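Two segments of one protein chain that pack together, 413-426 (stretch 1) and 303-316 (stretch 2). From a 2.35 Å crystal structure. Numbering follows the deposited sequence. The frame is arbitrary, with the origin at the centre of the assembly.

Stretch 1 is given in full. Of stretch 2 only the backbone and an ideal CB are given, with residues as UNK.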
# COMPACT_ATOMS: atom_id res chain seq x y z
N SER A 413 8.57 0.46 4.40
CA SER A 413 7.49 1.23 3.79
C SER A 413 7.89 1.49 2.35
O SER A 413 9.04 1.29 1.96
CB SER A 413 7.28 2.56 4.52
OG SER A 413 8.42 3.41 4.33
N GLU A 414 6.93 1.96 1.55
CA GLU A 414 7.26 2.41 0.20
C GLU A 414 8.27 3.55 0.24
O GLU A 414 9.16 3.63 -0.61
CB GLU A 414 6.01 2.82 -0.56
CG GLU A 414 5.14 1.64 -0.94
CD GLU A 414 3.69 2.00 -1.20
OE1 GLU A 414 2.90 1.08 -1.50
OE2 GLU A 414 3.33 3.19 -1.10
N THR A 415 8.16 4.43 1.24
CA THR A 415 9.08 5.56 1.33
C THR A 415 10.52 5.10 1.49
O THR A 415 11.44 5.68 0.90
CB THR A 415 8.67 6.50 2.48
OG1 THR A 415 7.29 6.82 2.35
CG2 THR A 415 9.43 7.79 2.41
N ASP A 416 10.76 4.06 2.31
CA ASP A 416 12.09 3.46 2.38
C ASP A 416 12.57 3.02 1.01
O ASP A 416 13.67 3.38 0.57
CB ASP A 416 12.08 2.26 3.31
CG ASP A 416 12.24 2.63 4.74
OD1 ASP A 416 12.42 3.83 5.01
OD2 ASP A 416 12.13 1.72 5.58
N ILE A 417 11.75 2.23 0.32
CA ILE A 417 12.12 1.70 -0.99
C ILE A 417 12.46 2.84 -1.93
O ILE A 417 13.47 2.81 -2.64
CB ILE A 417 10.99 0.84 -1.55
CG1 ILE A 417 10.77 -0.38 -0.66
CG2 ILE A 417 11.28 0.47 -3.02
CD1 ILE A 417 9.52 -1.15 -1.01
N ILE A 418 11.61 3.86 -1.93
CA ILE A 418 11.81 5.02 -2.78
C ILE A 418 13.13 5.68 -2.46
O ILE A 418 13.90 6.03 -3.36
CB ILE A 418 10.62 5.99 -2.64
CG1 ILE A 418 9.35 5.37 -3.24
CG2 ILE A 418 10.96 7.31 -3.31
CD1 ILE A 418 8.05 6.15 -2.91
N ASN A 419 13.43 5.85 -1.17
CA ASN A 419 14.70 6.45 -0.80
C ASN A 419 15.86 5.54 -1.16
O ASN A 419 16.88 6.00 -1.70
CB ASN A 419 14.72 6.81 0.68
CG ASN A 419 14.10 8.16 0.93
OD1 ASN A 419 14.78 9.19 0.92
ND2 ASN A 419 12.78 8.18 1.12
N ARG A 420 15.70 4.23 -0.94
CA ARG A 420 16.81 3.32 -1.18
C ARG A 420 17.13 3.22 -2.68
O ARG A 420 18.29 3.00 -3.05
CB ARG A 420 16.53 1.96 -0.52
CG ARG A 420 17.82 1.15 -0.14
CD ARG A 420 18.60 1.79 1.07
NE ARG A 420 19.66 0.98 1.69
CZ ARG A 420 20.76 0.50 1.09
NH1 ARG A 420 21.02 0.74 -0.19
NH2 ARG A 420 21.63 -0.22 1.80
N LEU A 421 16.15 3.45 -3.55
CA LEU A 421 16.33 3.34 -4.99
C LEU A 421 16.81 4.62 -5.64
O LEU A 421 17.06 4.62 -6.85
CB LEU A 421 15.01 2.91 -5.64
CG LEU A 421 14.68 1.43 -5.44
CD1 LEU A 421 13.25 1.12 -5.91
CD2 LEU A 421 15.69 0.54 -6.14
N GLU A 422 16.95 5.70 -4.87
CA GLU A 422 17.25 7.00 -5.45
C GLU A 422 18.48 6.95 -6.36
O GLU A 422 18.45 7.43 -7.49
CB GLU A 422 17.47 8.03 -4.34
CG GLU A 422 17.45 9.47 -4.83
CD GLU A 422 17.80 10.46 -3.74
OE1 GLU A 422 18.07 10.02 -2.60
OE2 GLU A 422 17.80 11.69 -4.02
N TYR A 423 19.56 6.36 -5.86
CA TYR A 423 20.82 6.33 -6.59
C TYR A 423 21.17 4.93 -7.10
O TYR A 423 22.31 4.69 -7.48
CB TYR A 423 21.95 6.88 -5.70
CG TYR A 423 21.75 8.34 -5.31
CD1 TYR A 423 21.98 9.36 -6.23
CD2 TYR A 423 21.33 8.69 -4.03
CE1 TYR A 423 21.79 10.70 -5.88
CE2 TYR A 423 21.13 10.02 -3.67
CZ TYR A 423 21.36 11.02 -4.60
OH TYR A 423 21.17 12.34 -4.25
N VAL A 424 20.20 4.02 -7.17
CA VAL A 424 20.50 2.64 -7.52
C VAL A 424 20.68 2.53 -9.03
O VAL A 424 20.00 3.19 -9.82
CB VAL A 424 19.41 1.69 -6.99
CG1 VAL A 424 19.38 0.37 -7.77
CG2 VAL A 424 19.67 1.38 -5.53
N ARG A 425 21.63 1.71 -9.43
CA ARG A 425 21.91 1.50 -10.84
C ARG A 425 21.12 0.33 -11.42
O ARG A 425 20.64 0.39 -12.56
CB ARG A 425 23.42 1.26 -11.03
CG ARG A 425 23.91 1.47 -12.44
CD ARG A 425 23.76 2.91 -12.88
NE ARG A 425 24.43 3.14 -14.15
CZ ARG A 425 24.30 4.25 -14.87
NH1 ARG A 425 23.52 5.24 -14.46
NH2 ARG A 425 24.95 4.35 -16.03
N LEU A 426 20.96 -0.74 -10.64
CA LEU A 426 20.43 -1.99 -11.18
C LEU A 426 19.56 -2.68 -10.14
O LEU A 426 19.95 -2.79 -8.97
CB LEU A 426 21.58 -2.91 -11.62
CG LEU A 426 21.23 -4.23 -12.31
CD1 LEU A 426 20.47 -3.98 -13.61
CD2 LEU A 426 22.50 -5.05 -12.57
N UNK A 303 2.16 3.21 -12.97
CA UNK A 303 3.30 4.06 -12.60
C UNK A 303 3.10 4.72 -11.24
O UNK A 303 2.00 5.18 -10.90
CB UNK A 303 3.52 5.14 -13.67
N UNK A 304 4.19 4.82 -10.48
CA UNK A 304 4.25 5.56 -9.21
C UNK A 304 5.28 6.66 -9.38
O UNK A 304 6.48 6.42 -9.28
CB UNK A 304 4.60 4.65 -8.03
N UNK A 305 4.81 7.89 -9.60
CA UNK A 305 5.72 8.96 -9.97
C UNK A 305 6.44 9.60 -8.79
O UNK A 305 7.20 10.55 -9.00
CB UNK A 305 4.95 10.04 -10.73
N UNK A 306 6.24 9.12 -7.56
CA UNK A 306 7.11 9.54 -6.47
C UNK A 306 8.56 9.09 -6.68
O UNK A 306 9.45 9.58 -5.98
CB UNK A 306 6.58 8.99 -5.14
N UNK A 307 8.81 8.13 -7.58
CA UNK A 307 10.18 7.66 -7.80
C UNK A 307 10.99 8.72 -8.55
O UNK A 307 10.50 9.34 -9.50
CB UNK A 307 10.18 6.34 -8.58
N UNK A 308 12.23 8.92 -8.13
CA UNK A 308 13.15 9.76 -8.89
C UNK A 308 13.70 8.98 -10.08
O UNK A 308 13.87 7.76 -10.03
CB UNK A 308 14.29 10.26 -8.00
N UNK A 309 13.95 9.70 -11.17
CA UNK A 309 14.47 9.11 -12.40
C UNK A 309 15.92 9.49 -12.60
O UNK A 309 16.26 10.68 -12.58
CB UNK A 309 13.64 9.55 -13.61
N UNK A 310 16.78 8.49 -12.77
CA UNK A 310 18.12 8.70 -13.31
C UNK A 310 19.14 9.31 -12.39
O UNK A 310 20.24 9.65 -12.86
CB UNK A 310 18.02 9.59 -14.55
N UNK A 311 18.85 9.47 -11.10
CA UNK A 311 19.82 10.10 -10.22
C UNK A 311 21.10 9.28 -10.04
O UNK A 311 22.10 9.82 -9.57
CB UNK A 311 19.18 10.35 -8.85
N UNK A 312 21.10 8.00 -10.42
CA UNK A 312 22.34 7.22 -10.31
C UNK A 312 23.43 7.69 -11.26
O UNK A 312 24.55 7.20 -11.17
CB UNK A 312 22.05 5.74 -10.57
N UNK A 313 23.12 8.62 -12.17
CA UNK A 313 24.16 9.20 -13.02
C UNK A 313 25.14 10.06 -12.23
O UNK A 313 26.22 10.36 -12.74
CB UNK A 313 23.52 10.04 -14.13
N UNK A 314 24.79 10.42 -10.99
CA UNK A 314 25.52 11.38 -10.17
C UNK A 314 26.35 10.72 -9.07
O UNK A 314 26.81 11.42 -8.15
CB UNK A 314 24.54 12.37 -9.54
N UNK A 315 26.56 9.41 -9.13
CA UNK A 315 27.38 8.72 -8.13
C UNK A 315 28.38 7.83 -8.84
O UNK A 315 28.11 7.31 -9.92
CB UNK A 315 26.51 7.90 -7.17
N UNK A 316 29.54 7.65 -8.21
CA UNK A 316 30.52 6.73 -8.78
C UNK A 316 30.16 5.28 -8.49
O UNK A 316 30.39 4.40 -9.32
CB UNK A 316 31.92 7.04 -8.24

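Positions 303 and 305 lie out of reach of stretch 1, which leaves their choice open; they are Phe303 and Thr305. The CB of 304 points toward stretch 1 but stops short of it, and the backbone starts a type I turn that ends at 307, where a short acceptor could hold a turn amide. The residue is Asp304, whose OD1 accepts from the backbone N of 306 at 3.2 Å.

At 306 the ideal CB points toward stretch 1, 3.9 Å from Ile418 CD1, with the carboxylate of Glu414 farther along. A long side chain, apolar near its base and positive at its end, would suit; lysine or arginine both qualify. Arg306 forms a salt bridge from NH2 to Glu414 OE2 (2.9 Å), while Ile418 CD1 lies over one face of the guanidinium, 3.7 Å from Arg306 CZ. A second salt bridge joins Arg306 NH2 to Asp304 OD2 (2.7 Å), so the same nitrogen meets both carboxylates.

The CB of 307 points sideways, 5.4 Å from Ile418 CG2, and the side chains of Ile418 and Leu421 invite an apolar side chain such as leucine, isoleucine or methionine. Leu307 turns its end to them: CD2 is 4.0 Å from Ile418 CG1, and CD1 is 4.2 Å from Leu421 CD1.

At 308 the CB faces Glu422 CG at 4.5 Å, and a small or moderate residue would serve. Ala308 makes its links through the backbone, as one water bridges its N to Ile418 O and another its O to Leu421 O, the latter bond weak. Position 309 points away and is Leu309; at 310, a phi of 75° favours glycine, and Gly310 is found.

The CB of 311 lies 3.3 Å from Glu422 O and 4.0 Å from Tyr423 CD1. The nearby Glu422 carboxylate would suit lysine or arginine, though an uncharged chain could also fit. Lys311 pairs with it in a salt bridge, although the modelled NZ and Glu422 OE2 are too close for their distance to be trusted.

At 312 the CB sits 3.3 Å from Tyr423 O and 3.4 Å from Val424 O, so a small residue fits, and an acceptor would meet Arg425. Ser312 OG accepts from Arg425 NH1 at 3.0 Å. Position 313 points away, yet a polar side chain could bend back to the same guanidinium: Asn313 OD1 accepts from Arg425 NH1 at 2.9 Å.

Position 314 borders the Tyr423 ring and tolerates many polar residues; Gln314 brings OE1 to its edge. The CB of 315 points toward stretch 1 near that ring, suiting an aliphatic, and Val315 CG1 packs 3.8 Å from Tyr423 CD1. Position 316, out of reach, is Arg316.

Stretch 2 303-316: FDTRLALGKSNQVR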
# COMPACT_ATOMS: atom_id res chain seq x y z
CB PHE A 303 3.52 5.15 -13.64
CG PHE A 303 3.90 4.64 -14.98
CD1 PHE A 303 5.17 4.14 -15.22
CD2 PHE A 303 2.98 4.68 -16.04
CE1 PHE A 303 5.52 3.67 -16.48
CE2 PHE A 303 3.32 4.22 -17.29
CZ PHE A 303 4.60 3.71 -17.52
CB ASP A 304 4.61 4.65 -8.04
CG ASP A 304 4.73 5.42 -6.71
OD1 ASP A 304 4.43 6.64 -6.67
OD2 ASP A 304 5.13 4.80 -5.70
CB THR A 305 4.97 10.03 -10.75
OG1 THR A 305 3.76 10.34 -10.06
CG2 THR A 305 4.62 9.52 -12.18
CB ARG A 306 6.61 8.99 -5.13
CG ARG A 306 5.19 9.42 -4.72
CD ARG A 306 4.69 8.65 -3.50
NE ARG A 306 4.55 7.22 -3.75
CZ ARG A 306 4.38 6.30 -2.80
NH1 ARG A 306 4.32 6.67 -1.53
NH2 ARG A 306 4.29 5.01 -3.12
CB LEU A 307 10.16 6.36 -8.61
CG LEU A 307 9.95 5.00 -7.93
CD1 LEU A 307 11.12 4.63 -7.00
CD2 LEU A 307 8.61 4.96 -7.20
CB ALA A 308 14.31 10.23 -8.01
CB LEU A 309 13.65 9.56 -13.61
CG LEU A 309 12.24 9.00 -13.76
CD1 LEU A 309 11.22 10.10 -13.59
CD2 LEU A 309 12.10 8.36 -15.13
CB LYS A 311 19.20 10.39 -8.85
CG LYS A 311 18.40 11.68 -8.81
CD LYS A 311 18.60 12.41 -7.49
CE LYS A 311 17.32 13.14 -7.09
NZ LYS A 311 17.07 13.11 -5.62
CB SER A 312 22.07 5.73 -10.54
OG SER A 312 21.91 5.45 -11.92
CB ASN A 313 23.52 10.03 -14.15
CG ASN A 313 23.06 9.18 -15.32
OD1 ASN A 313 23.42 8.01 -15.43
ND2 ASN A 313 22.27 9.76 -16.20
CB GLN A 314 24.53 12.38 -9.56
CG GLN A 314 23.54 12.98 -10.57
CD GLN A 314 22.34 13.67 -9.92
OE1 GLN A 314 22.25 13.79 -8.70
NE2 GLN A 314 21.40 14.12 -10.76
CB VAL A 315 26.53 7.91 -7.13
CG1 VAL A 315 25.73 8.85 -6.24
CG2 VAL A 315 25.61 6.95 -7.87
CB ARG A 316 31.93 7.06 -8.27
CG ARG A 316 33.00 6.05 -8.71
CD ARG A 316 34.42 6.44 -8.28
NE ARG A 316 34.43 7.32 -7.11
CZ ARG A 316 35.47 7.46 -6.29
NH1 ARG A 316 36.58 6.77 -6.50
NH2 ARG A 316 35.39 8.30 -5.26
O HOH W 1 14.82 5.76 -8.05
O HOH W 2 13.66 7.17 -5.88
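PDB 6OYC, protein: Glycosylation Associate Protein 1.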